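PDB 4UMJ: farnesyl pyrophosphate synthase from Pseudomonas aeruginosa, which catalyses the chain elongation of allylic diphosphates with isopentenyl diphosphate to give farnesyl diphosphate. Local coordinates for residues B[46-51]-B[184-189]. Numbering follows the deposited sequence.
Sequences RVRPLL and ALIEAS
The carbonyl oxygen O of L185 takes two donors from S189, a residue whose side chain is pressed against R48 of the facing helix. Within the predominantly helical terpenoid-synthase fold of the polyprenyl synthetases, this is where helix 47-58 meets helix 171-196. The backbone N of S189 supplies the ordinary helical bond, and its hydroxyl adds a second, OG to O of L185 at 2.8 Å. The two donors reach the oxygen from opposite faces of the carbonyl plane; OG is tilted 29° out of that plane. OG stands beside its own backbone N (chi1 -61°), which turns it back one helical turn.

The short segments approach to 8.8 Å between axes at 36°, running in roughly the same direction. No hydrogen bond joins them. Contact is closest at S189, where OG lies 3.4 Å from CB of R48; the CA atoms of R48 and S189 are 5.7 Å apart, a closeness consistent with the small serine side chain at this point.

About one turn after R48 on helix 47-58, L51 lays CD1 against I186, 3.8 Å from its CG2; I186 precedes S189 by about a turn. V73 of helix 67-85 touches both R48 and S189, while I215 and L287 pack on L51. Four of the five touching residues are buried.

From CG to NE, R48 is extended and crosses L185 and I186 at about a right angle, its methylenes passing over apolar side chains. The side chain of R48 comes within about 5 Å of a bound ibandronate, consistent with a place beside the ligand pocket. CD of R48 rests 3.8 Å from CD2 of L185, and CD1 of I186 sits 3.8 Å above one face of the R48 guanidinium, offset toward its rim.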
loop_
_atom_site.group_PDB
_atom_site.type_symbol
_atom_site.label_atom_id
_atom_site.label_comp_id
_atom_site.label_asym_id
_atom_site.label_seq_id
_atom_site.Cartn_x
_atom_site.Cartn_y
_atom_site.Cartn_z
ATOM N N ARG B 46 16.852 -5.969 10.723
ATOM C CA ARG B 46 16.889 -5.618 9.306
ATOM C C ARG B 46 17.318 -6.811 8.423
ATOM O O ARG B 46 18.081 -6.647 7.471
ATOM C CB ARG B 46 17.777 -4.400 9.044
ATOM C CG ARG B 46 17.492 -3.180 9.924
ATOM C CD ARG B 46 16.012 -2.778 9.979
ATOM N NE ARG B 46 15.867 -1.434 10.593
ATOM C CZ ARG B 46 14.864 -1.036 11.346
ATOM N NH1 ARG B 46 13.839 -1.811 11.546
ATOM N NH2 ARG B 46 14.890 0.159 11.910
ATOM N N VAL B 47 16.770 -7.986 8.676
ATOM C CA VAL B 47 17.066 -9.150 7.786
ATOM C C VAL B 47 16.663 -8.932 6.327
ATOM O O VAL B 47 17.366 -9.360 5.405
ATOM C CB VAL B 47 16.478 -10.515 8.244
ATOM C CG1 VAL B 47 14.979 -10.516 8.114
ATOM C CG2 VAL B 47 17.009 -11.648 7.362
ATOM N N ARG B 48 15.543 -8.249 6.103
ATOM C CA ARG B 48 15.070 -8.096 4.723
ATOM C C ARG B 48 15.936 -7.128 3.934
ATOM O O ARG B 48 16.302 -7.418 2.797
ATOM C CB ARG B 48 13.578 -7.766 4.779
ATOM C CG ARG B 48 12.742 -9.008 5.095
ATOM C CD ARG B 48 11.362 -8.699 5.661
ATOM N NE ARG B 48 10.723 -9.842 6.281
ATOM C CZ ARG B 48 10.949 -10.295 7.526
ATOM N NH1 ARG B 48 11.803 -9.675 8.362
ATOM N NH2 ARG B 48 10.279 -11.384 7.945
ATOM N N PRO B 49 16.317 -5.986 4.518
ATOM C CA PRO B 49 17.334 -5.136 3.903
ATOM C C PRO B 49 18.701 -5.841 3.697
ATOM O O PRO B 49 19.313 -5.696 2.637
ATOM C CB PRO B 49 17.505 -4.040 4.930
ATOM C CG PRO B 49 16.134 -3.847 5.479
ATOM C CD PRO B 49 15.633 -5.277 5.610
ATOM N N LEU B 50 19.140 -6.668 4.651
ATOM C CA LEU B 50 20.362 -7.459 4.450
ATOM C C LEU B 50 20.217 -8.299 3.198
ATOM O O LEU B 50 21.123 -8.355 2.366
ATOM C CB LEU B 50 20.646 -8.327 5.692
ATOM C CG LEU B 50 21.959 -9.175 5.693
ATOM C CD1 LEU B 50 22.347 -9.517 7.124
ATOM C CD2 LEU B 50 21.730 -10.448 4.919
ATOM N N LEU B 51 19.076 -8.948 3.028
ATOM C CA LEU B 51 18.860 -9.813 1.874
ATOM C C LEU B 51 18.897 -8.999 0.577
ATOM O O LEU B 51 19.474 -9.444 -0.403
ATOM C CB LEU B 51 17.526 -10.528 1.969
ATOM C CG LEU B 51 17.557 -11.717 2.984
ATOM C CD1 LEU B 51 16.152 -12.210 3.264
ATOM C CD2 LEU B 51 18.387 -12.883 2.502
ATOM N N ALA B 184 7.030 -14.895 0.944
ATOM C CA ALA B 184 6.784 -13.995 -0.190
ATOM C C ALA B 184 7.637 -12.743 -0.035
ATOM O O ALA B 184 8.288 -12.273 -1.001
ATOM C CB ALA B 184 5.305 -13.638 -0.277
ATOM N N LEU B 185 7.673 -12.202 1.162
ATOM C CA LEU B 185 8.408 -10.976 1.365
ATOM C C LEU B 185 9.949 -11.213 1.348
ATOM O O LEU B 185 10.731 -10.338 0.924
ATOM C CB LEU B 185 7.914 -10.235 2.593
ATOM C CG LEU B 185 8.481 -8.852 2.898
ATOM C CD1 LEU B 185 8.261 -7.874 1.738
ATOM C CD2 LEU B 185 7.903 -8.252 4.170
ATOM N N ILE B 186 10.381 -12.363 1.865
ATOM C CA ILE B 186 11.803 -12.708 1.880
ATOM C C ILE B 186 12.293 -12.836 0.419
ATOM O O ILE B 186 13.344 -12.313 0.068
ATOM C CB ILE B 186 12.040 -14.058 2.670
ATOM C CG1 ILE B 186 11.842 -13.988 4.176
ATOM C CG2 ILE B 186 13.412 -14.689 2.307
ATOM C CD1 ILE B 186 12.728 -13.051 4.924
ATOM N N GLU B 187 11.517 -13.553 -0.403
ATOM C CA GLU B 187 11.744 -13.678 -1.839
ATOM C C GLU B 187 11.737 -12.321 -2.544
ATOM O O GLU B 187 12.601 -12.061 -3.344
ATOM C CB GLU B 187 10.705 -14.592 -2.471
ATOM C CG GLU B 187 10.960 -16.071 -2.090
ATOM C CD GLU B 187 9.715 -16.927 -1.895
ATOM O OE1 GLU B 187 8.835 -16.877 -2.740
ATOM O OE2 GLU B 187 9.609 -17.680 -0.872
ATOM N N ALA B 188 10.786 -11.452 -2.216
ATOM C CA ALA B 188 10.791 -10.118 -2.793
ATOM C C ALA B 188 12.047 -9.297 -2.419
ATOM O O ALA B 188 12.496 -8.438 -3.187
ATOM C CB ALA B 188 9.535 -9.370 -2.382
ATOM N N SER B 189 12.520 -9.475 -1.195
ATOM C CA SER B 189 13.692 -8.751 -0.731
ATOM C C SER B 189 14.905 -9.127 -1.591
ATOM O O SER B 189 15.600 -8.255 -2.014
ATOM C CB SER B 189 14.002 -9.060 0.738
ATOM O OG SER B 189 12.911 -8.681 1.558
#